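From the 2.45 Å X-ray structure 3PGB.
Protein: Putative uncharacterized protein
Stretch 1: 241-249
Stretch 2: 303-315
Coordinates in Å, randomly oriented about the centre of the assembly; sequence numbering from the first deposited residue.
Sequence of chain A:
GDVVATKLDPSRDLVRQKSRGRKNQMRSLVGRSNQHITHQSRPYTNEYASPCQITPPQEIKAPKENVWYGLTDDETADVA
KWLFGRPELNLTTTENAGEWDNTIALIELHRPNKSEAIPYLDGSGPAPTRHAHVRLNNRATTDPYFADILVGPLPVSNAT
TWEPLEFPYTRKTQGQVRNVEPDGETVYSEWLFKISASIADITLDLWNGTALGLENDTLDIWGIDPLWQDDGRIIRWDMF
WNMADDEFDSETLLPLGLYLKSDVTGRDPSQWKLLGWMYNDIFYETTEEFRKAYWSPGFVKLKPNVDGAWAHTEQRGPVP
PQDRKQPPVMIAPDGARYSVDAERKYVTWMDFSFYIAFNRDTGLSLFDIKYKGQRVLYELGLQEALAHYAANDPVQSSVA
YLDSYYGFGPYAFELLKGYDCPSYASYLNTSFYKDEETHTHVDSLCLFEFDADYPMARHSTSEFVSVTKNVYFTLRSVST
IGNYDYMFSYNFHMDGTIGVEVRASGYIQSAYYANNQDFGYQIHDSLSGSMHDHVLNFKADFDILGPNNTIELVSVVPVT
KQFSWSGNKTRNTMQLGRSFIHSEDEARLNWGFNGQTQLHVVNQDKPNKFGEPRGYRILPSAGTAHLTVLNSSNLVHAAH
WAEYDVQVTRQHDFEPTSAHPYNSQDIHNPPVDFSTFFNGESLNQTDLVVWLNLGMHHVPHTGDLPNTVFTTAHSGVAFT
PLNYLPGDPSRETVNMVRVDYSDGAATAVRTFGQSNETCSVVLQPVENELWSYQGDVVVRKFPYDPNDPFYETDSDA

Stretch 1 (241-249) WNMADDEFD
Stretch 2, residues 303-315: KPNVDGAWAHTEQ

Two hydrogen bonds join stretch 1 to stretch 2, and each pairs a backbone group with a side chain. The shorter runs from Asn242 ND2 to the carbonyl Asn305 O, 2.8 Å long and nearly straight at 165°. Asn242 closes the strand portion of stretch 1 (phi/psi -79/146°), and its CA-to-CB bond points toward stretch 2; chi1 of -113°, between the usual wells, and chi2 of -27° bring the amide to the carbonyl. The second bond is longer but almost ideally linear: Asp245 N donates to Asp307 OD2 at 3.1 Å and 176°. The CA-to-CB bond of Asp307 also points toward stretch 1, with chi1 in the t well (-158°) and chi2 at 33°. Beside this bond, Ala244 CB is 3.9 Å from Asp307 OD2.

The same carboxylate oxygen is shared. Within stretch 2, His312 NE2 donates to Asp307 OD2 at 2.5 Å and 165°, so one acceptor receives both the imidazole and the Asp245 amide. The two carboxylates also come close: Asp245 OD2 and Asp307 OD2, like-charged acceptors 3.4 Å apart, form no hydrogen bond. Asp245 (chi1 -60°, m; chi2 -28°) sets its OD2 near the plane of the His312 ring, at its edge, 3.8 Å from His312 CE1.

The backbone of stretch 1 leaves the strand in an extended form, with phi/psi of -85/147°, -79/159° and -65/161° from Met243 to Asp245. A type II beta turn then spans Asp245 to Phe248, with Asp246 at -59/131° and Glu247 at 68/30°, closed by Phe248 N to Asp245 O at 3.2 Å. The turn carries Asp246 and Glu247 clear of stretch 2 and returns Phe248 to it. The register follows this path: CA of Asn242 lies 6.6 Å from CA of Val306, CA of Ala244 5.7 Å from CA of Asp307, and CA of Phe248 6.8 Å from CA of His312. Both numbers rise together, so the stretches run the same way.

Stretch 2 is extended from Lys303 to Asp307, passes through Gly308 at -175/176°, and then makes a short 3-10 segment, Ala309 (-47/-37°), Trp310 (-52/-33°) and Ala311 (-98/4°), before His312 at -107/156°. Ala311 N bonds to Gly308 O at 2.8 Å and His312 N to Ala309 O at 2.9 Å, while Trp310 NE1 reaches back to Val306 O at 3.1 Å.

Packing centres on a face-to-face stack of Phe248 (chi1 -71°, chi2 -73°) and His312 (chi1 -63°, chi2 169°). Their centroids are 3.4 Å apart and their planes differ by 6°; Phe248 CD2 approaches His312 CE1 to 3.2 Å. The imidazole is thus held by its bond to Asp307 while one face lies against the phenyl ring. Farther out, Phe248 CZ is 4.1 Å from Glu314 OE2. At the other end, Asn242 ND2 lies 3.8 Å from Pro304 CB and 3.9 Å from Val306 CG1. The contact buries 385 Å² over both sides.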

ATOM      1  N   TRP A 241     -17.953  18.442 -27.658  1.00 21.58           N
ATOM      2  CA  TRP A 241     -17.041  18.902 -26.607  1.00 21.99           C
ATOM      3  C   TRP A 241     -16.537  20.298 -26.939  1.00 22.30           C
ATOM      4  O   TRP A 241     -16.445  20.658 -28.112  1.00 22.38           O
ATOM      5  CB  TRP A 241     -15.830  17.979 -26.483  1.00 21.87           C
ATOM      6  CG  TRP A 241     -16.146  16.543 -26.270  1.00 21.63           C
ATOM      7  CD1 TRP A 241     -16.647  15.669 -27.187  1.00 21.64           C
ATOM      8  CD2 TRP A 241     -15.947  15.796 -25.068  1.00 21.38           C
ATOM      9  NE1 TRP A 241     -16.787  14.421 -26.626  1.00 21.53           N
ATOM     10  CE2 TRP A 241     -16.360  14.473 -25.325  1.00 21.64           C
ATOM     11  CE3 TRP A 241     -15.464  16.116 -23.794  1.00 21.39           C
ATOM     12  CZ2 TRP A 241     -16.303  13.472 -24.355  1.00 21.72           C
ATOM     13  CZ3 TRP A 241     -15.408  15.124 -22.831  1.00 21.08           C
ATOM     14  CH2 TRP A 241     -15.828  13.820 -23.115  1.00 21.68           C
ATOM     15  N   ASN A 242     -16.202  21.072 -25.912  1.00 22.81           N
ATOM     16  CA  ASN A 242     -15.465  22.328 -26.101  1.00 23.32           C
ATOM     17  C   ASN A 242     -13.981  22.048 -26.308  1.00 23.87           C
ATOM     18  O   ASN A 242     -13.434  21.111 -25.739  1.00 23.78           O
ATOM     19  CB  ASN A 242     -15.649  23.284 -24.907  1.00 23.17           C
ATOM     20  CG  ASN A 242     -16.434  24.542 -25.267  1.00 22.64           C
ATOM     21  OD1 ASN A 242     -16.437  24.981 -26.422  1.00 22.11           O
ATOM     22  ND2 ASN A 242     -17.089  25.136 -24.270  1.00 20.50           N
ATOM     23  N   MET A 243     -13.337  22.868 -27.125  1.00 24.81           N
ATOM     24  CA  MET A 243     -11.916  22.719 -27.394  1.00 25.72           C
ATOM     25  C   MET A 243     -11.096  23.423 -26.319  1.00 26.13           C
ATOM     26  O   MET A 243     -11.518  24.445 -25.766  1.00 26.05           O
ATOM     27  CB  MET A 243     -11.569  23.253 -28.792  1.00 25.93           C
ATOM     28  CG  MET A 243     -11.958  22.294 -29.916  1.00 27.17           C
ATOM     29  SD  MET A 243     -11.420  22.789 -31.566  1.00 29.78           S
ATOM     30  CE  MET A 243      -9.635  22.604 -31.428  1.00 30.37           C
ATOM     31  N   ALA A 244      -9.930  22.859 -26.022  1.00 26.86           N
ATOM     32  CA  ALA A 244      -9.003  23.445 -25.058  1.00 27.60           C
ATOM     33  C   ALA A 244      -8.252  24.579 -25.718  1.00 28.30           C
ATOM     34  O   ALA A 244      -8.158  24.636 -26.946  1.00 28.53           O
ATOM     35  CB  ALA A 244      -8.019  22.396 -24.551  1.00 27.56           C
ATOM     36  N   ASP A 245      -7.709  25.476 -24.900  1.00 29.24           N
ATOM     37  CA  ASP A 245      -6.866  26.563 -25.397  1.00 29.89           C
ATOM     38  C   ASP A 245      -5.596  25.981 -26.016  1.00 30.46           C
ATOM     39  O   ASP A 245      -5.229  24.833 -25.744  1.00 30.44           O
ATOM     40  CB  ASP A 245      -6.503  27.535 -24.267  1.00 30.05           C
ATOM     41  CG  ASP A 245      -7.731  28.187 -23.622  1.00 30.23           C
ATOM     42  OD1 ASP A 245      -8.767  28.342 -24.306  1.00 29.10           O
ATOM     43  OD2 ASP A 245      -7.648  28.548 -22.423  1.00 30.73           O
ATOM     44  N   ASP A 246      -4.931  26.772 -26.851  1.00 31.21           N
ATOM     45  CA  ASP A 246      -3.727  26.317 -27.550  1.00 31.71           C
ATOM     46  C   ASP A 246      -2.647  25.889 -26.557  1.00 31.53           C
ATOM     47  O   ASP A 246      -2.348  26.612 -25.608  1.00 31.60           O
ATOM     48  CB  ASP A 246      -3.180  27.428 -28.456  1.00 32.17           C
ATOM     49  CG  ASP A 246      -4.156  27.826 -29.564  1.00 33.49           C
ATOM     50  OD1 ASP A 246      -4.984  26.977 -29.974  1.00 34.81           O
ATOM     51  OD2 ASP A 246      -4.084  28.992 -30.022  1.00 34.90           O
ATOM     52  N   GLU A 247      -2.070  24.712 -26.779  1.00 31.34           N
ATOM     53  CA  GLU A 247      -1.006  24.178 -25.916  1.00 31.34           C
ATOM     54  C   GLU A 247      -1.486  23.790 -24.501  1.00 30.36           C
ATOM     55  O   GLU A 247      -0.723  23.856 -23.529  1.00 30.34           O
ATOM     56  CB  GLU A 247       0.226  25.123 -25.874  1.00 31.76           C
ATOM     57  CG  GLU A 247       1.022  25.153 -27.196  1.00 33.69           C
ATOM     58  CD  GLU A 247       2.492  25.539 -27.014  1.00 36.67           C
ATOM     59  OE1 GLU A 247       3.367  24.631 -27.064  1.00 37.97           O
ATOM     60  OE2 GLU A 247       2.772  26.748 -26.821  1.00 38.48           O
ATOM     61  N   PHE A 248      -2.748  23.376 -24.403  1.00 29.21           N
ATOM     62  CA  PHE A 248      -3.271  22.688 -23.215  1.00 28.39           C
ATOM     63  C   PHE A 248      -4.024  21.422 -23.647  1.00 27.25           C
ATOM     64  O   PHE A 248      -4.619  21.392 -24.720  1.00 27.23           O
ATOM     65  CB  PHE A 248      -4.172  23.618 -22.403  1.00 28.36           C
ATOM     66  CG  PHE A 248      -3.424  24.723 -21.702  1.00 28.92           C
ATOM     67  CD1 PHE A 248      -2.634  24.445 -20.588  1.00 28.74           C
ATOM     68  CD2 PHE A 248      -3.503  26.041 -22.155  1.00 29.56           C
ATOM     69  CE1 PHE A 248      -1.941  25.455 -19.932  1.00 28.61           C
ATOM     70  CE2 PHE A 248      -2.809  27.063 -21.507  1.00 29.32           C
ATOM     71  CZ  PHE A 248      -2.026  26.767 -20.391  1.00 29.29           C
ATOM     72  N   ASP A 249      -3.987  20.378 -22.823  1.00 25.90           N
ATOM     73  CA  ASP A 249      -4.590  19.089 -23.186  1.00 25.03           C
ATOM     74  C   ASP A 249      -5.817  18.776 -22.316  1.00 24.18           C
ATOM     75  O   ASP A 249      -5.950  17.677 -21.767  1.00 23.94           O
ATOM     76  CB  ASP A 249      -3.540  17.971 -23.075  1.00 24.91           C
ATOM     77  CG  ASP A 249      -3.894  16.744 -23.903  1.00 24.30           C
ATOM     78  OD1 ASP A 249      -4.391  16.899 -25.036  1.00 23.96           O
ATOM     79  OD2 ASP A 249      -3.661  15.623 -23.421  1.00 23.66           O
ATOM     80  N   LYS A 303     -25.516  25.430 -19.453  1.00 23.33           N
ATOM     81  CA  LYS A 303     -24.248  26.115 -19.708  1.00 23.28           C
ATOM     82  C   LYS A 303     -23.115  25.170 -20.140  1.00 22.71           C
ATOM     83  O   LYS A 303     -23.076  24.012 -19.729  1.00 22.74           O
ATOM     84  CB  LYS A 303     -23.802  26.882 -18.454  1.00 23.61           C
ATOM     85  CG  LYS A 303     -24.743  28.004 -17.988  1.00 24.68           C
ATOM     86  CD  LYS A 303     -24.344  28.475 -16.575  1.00 26.79           C
ATOM     87  CE  LYS A 303     -25.411  29.350 -15.894  1.00 27.73           C
ATOM     88  NZ  LYS A 303     -25.302  30.790 -16.274  1.00 28.75           N
ATOM     89  N   PRO A 304     -22.177  25.675 -20.959  1.00 21.98           N
ATOM     90  CA  PRO A 304     -21.006  24.901 -21.337  1.00 21.67           C
ATOM     91  C   PRO A 304     -19.947  24.834 -20.243  1.00 21.36           C
ATOM     92  O   PRO A 304     -19.957  25.635 -19.305  1.00 21.38           O
ATOM     93  CB  PRO A 304     -20.432  25.699 -22.498  1.00 21.55           C
ATOM     94  CG  PRO A 304     -20.785  27.083 -22.185  1.00 21.78           C
ATOM     95  CD  PRO A 304     -22.140  27.024 -21.546  1.00 21.96           C
ATOM     96  N   ASN A 305     -19.040  23.877 -20.384  1.00 20.84           N
ATOM     97  CA  ASN A 305     -17.778  23.900 -19.672  1.00 20.52           C
ATOM     98  C   ASN A 305     -16.772  24.583 -20.582  1.00 20.20           C
ATOM     99  O   ASN A 305     -16.538  24.118 -21.687  1.00 20.10           O
ATOM    100  CB  ASN A 305     -17.316  22.479 -19.346  1.00 20.38           C
ATOM    101  CG  ASN A 305     -18.232  21.777 -18.362  1.00 20.42           C
ATOM    102  OD1 ASN A 305     -18.263  22.114 -17.177  1.00 20.50           O
ATOM    103  ND2 ASN A 305     -18.973  20.787 -18.843  1.00 19.54           N
ATOM    104  N   VAL A 306     -16.190  25.690 -20.131  1.00 20.07           N
ATOM    105  CA  VAL A 306     -15.174  26.389 -20.914  1.00 19.98           C
ATOM    106  C   VAL A 306     -13.811  26.293 -20.231  1.00 19.92           C
ATOM    107  O   VAL A 306     -13.709  26.332 -19.000  1.00 19.74           O
ATOM    108  CB  VAL A 306     -15.554  27.863 -21.169  1.00 19.95           C
ATOM    109  CG1 VAL A 306     -16.998  27.955 -21.638  1.00 19.91           C
ATOM    110  CG2 VAL A 306     -15.344  28.704 -19.930  1.00 20.66           C
ATOM    111  N   ASP A 307     -12.769  26.163 -21.046  1.00 19.90           N
ATOM    112  CA  ASP A 307     -11.414  25.990 -20.547  1.00 19.94           C
ATOM    113  C   ASP A 307     -10.941  27.209 -19.764  1.00 19.89           C
ATOM    114  O   ASP A 307     -11.338  28.341 -20.041  1.00 19.89           O
ATOM    115  CB  ASP A 307     -10.439  25.698 -21.702  1.00 20.04           C
ATOM    116  CG  ASP A 307      -9.167  24.991 -21.235  1.00 20.32           C
ATOM    117  OD1 ASP A 307      -9.244  24.199 -20.274  1.00 20.31           O
ATOM    118  OD2 ASP A 307      -8.089  25.208 -21.835  1.00 20.68           O
ATOM    119  N   GLY A 308     -10.085  26.949 -18.783  1.00 20.00           N
ATOM    120  CA  GLY A 308      -9.535  27.981 -17.912  1.00 19.94           C
ATOM    121  C   GLY A 308      -8.498  27.370 -16.995  1.00 20.02           C
ATOM    122  O   GLY A 308      -8.296  26.148 -17.003  1.00 20.39           O
ATOM    123  N   ALA A 309      -7.840  28.210 -16.201  1.00 19.83           N
ATOM    124  CA  ALA A 309      -6.767  27.766 -15.293  1.00 19.63           C
ATOM    125  C   ALA A 309      -7.135  26.515 -14.485  1.00 19.32           C
ATOM    126  O   ALA A 309      -6.285  25.651 -14.248  1.00 19.25           O
ATOM    127  CB  ALA A 309      -6.370  28.902 -14.350  1.00 19.57           C
ATOM    128  N   TRP A 310      -8.401  26.438 -14.074  1.00 19.03           N
ATOM    129  CA  TRP A 310      -8.941  25.297 -13.327  1.00 18.63           C
ATOM    130  C   TRP A 310      -8.669  23.943 -13.987  1.00 18.31           C
ATOM    131  O   TRP A 310      -8.506  22.942 -13.290  1.00 18.11           O
ATOM    132  CB  TRP A 310     -10.454  25.465 -13.120  1.00 18.53           C
ATOM    133  CG  TRP A 310     -11.277  25.348 -14.386  1.00 18.59           C
ATOM    134  CD1 TRP A 310     -11.594  26.351 -15.258  1.00 18.98           C
ATOM    135  CD2 TRP A 310     -11.888  24.158 -14.910  1.00 18.81           C
ATOM    136  NE1 TRP A 310     -12.369  25.863 -16.290  1.00 18.58           N
ATOM    137  CE2 TRP A 310     -12.562  24.521 -16.100  1.00 18.66           C
ATOM    138  CE3 TRP A 310     -11.937  22.827 -14.485  1.00 18.49           C
ATOM    139  CZ2 TRP A 310     -13.267  23.599 -16.868  1.00 18.57           C
ATOM    140  CZ3 TRP A 310     -12.643  21.910 -15.253  1.00 18.42           C
ATOM    141  CH2 TRP A 310     -13.297  22.303 -16.430  1.00 18.55           C
ATOM    142  N   ALA A 311      -8.635  23.919 -15.322  1.00 18.03           N
ATOM    143  CA  ALA A 311      -8.386  22.689 -16.087  1.00 17.89           C
ATOM    144  C   ALA A 311      -6.933  22.520 -16.545  1.00 17.82           C
ATOM    145  O   ALA A 311      -6.616  21.567 -17.257  1.00 17.51           O
ATOM    146  CB  ALA A 311      -9.317  22.631 -17.296  1.00 17.80           C
ATOM    147  N   HIS A 312      -6.055  23.432 -16.138  1.00 18.03           N
ATOM    148  CA  HIS A 312      -4.660  23.407 -16.569  1.00 18.22           C
ATOM    149  C   HIS A 312      -3.743  22.961 -15.435  1.00 18.55           C
ATOM    150  O   HIS A 312      -4.073  23.117 -14.268  1.00 18.44           O
ATOM    151  CB  HIS A 312      -4.246  24.784 -17.078  1.00 18.18           C
ATOM    152  CG  HIS A 312      -5.004  25.230 -18.288  1.00 18.49           C
ATOM    153  ND1 HIS A 312      -4.948  26.521 -18.767  1.00 18.85           N
ATOM    154  CD2 HIS A 312      -5.839  24.558 -19.115  1.00 18.34           C
ATOM    155  CE1 HIS A 312      -5.708  26.621 -19.841  1.00 18.61           C
ATOM    156  NE2 HIS A 312      -6.260  25.444 -20.074  1.00 17.98           N
ATOM    157  N   THR A 313      -2.579  22.428 -15.793  1.00 19.18           N
ATOM    158  CA  THR A 313      -1.685  21.769 -14.833  1.00 19.64           C
ATOM    159  C   THR A 313      -0.616  22.682 -14.234  1.00 20.03           C
ATOM    160  O   THR A 313       0.059  22.294 -13.279  1.00 20.34           O
ATOM    161  CB  THR A 313      -0.987  20.581 -15.495  1.00 19.61           C
ATOM    162  OG1 THR A 313      -0.288  21.035 -16.661  1.00 19.38           O
ATOM    163  CG2 THR A 313      -2.010  19.528 -15.893  1.00 19.63           C
ATOM    164  N   GLU A 314      -0.457  23.872 -14.813  1.00 20.45           N
ATOM    165  CA  GLU A 314       0.434  24.924 -14.297  1.00 20.87           C
ATOM    166  C   GLU A 314       0.268  25.174 -12.793  1.00 20.48           C
ATOM    167  O   GLU A 314      -0.795  24.917 -12.218  1.00 20.41           O
ATOM    168  CB  GLU A 314       0.161  26.247 -15.047  1.00 21.32           C
ATOM    169  CG  GLU A 314      -1.300  26.772 -14.884  1.00 23.25           C
ATOM    170  CD  GLU A 314      -1.636  28.020 -15.730  1.00 25.88           C
ATOM    171  OE1 GLU A 314      -2.621  28.717 -15.370  1.00 26.93           O
ATOM    172  OE2 GLU A 314      -0.943  28.299 -16.743  1.00 26.03           O
ATOM    173  N   GLN A 315       1.314  25.703 -12.167  1.00 20.12           N
ATOM    174  CA  GLN A 315       1.247  26.082 -10.758  1.00 19.85           C
ATOM    175  C   GLN A 315       0.104  27.069 -10.528  1.00 19.69           C
ATOM    176  O   GLN A 315      -0.084  27.992 -11.313  1.00 19.92           O
ATOM    177  CB  GLN A 315       2.571  26.704 -10.309  1.00 19.80           C
ATOM    178  CG  GLN A 315       2.691  26.943  -8.801  1.00 19.50           C
ATOM    179  CD  GLN A 315       1.902  28.147  -8.316  1.00 19.05           C
ATOM    180  OE1 GLN A 315       1.695  29.109  -9.053  1.00 18.59           O
ATOM    181  NE2 GLN A 315       1.457  28.093  -7.067  1.00 18.88           N
TER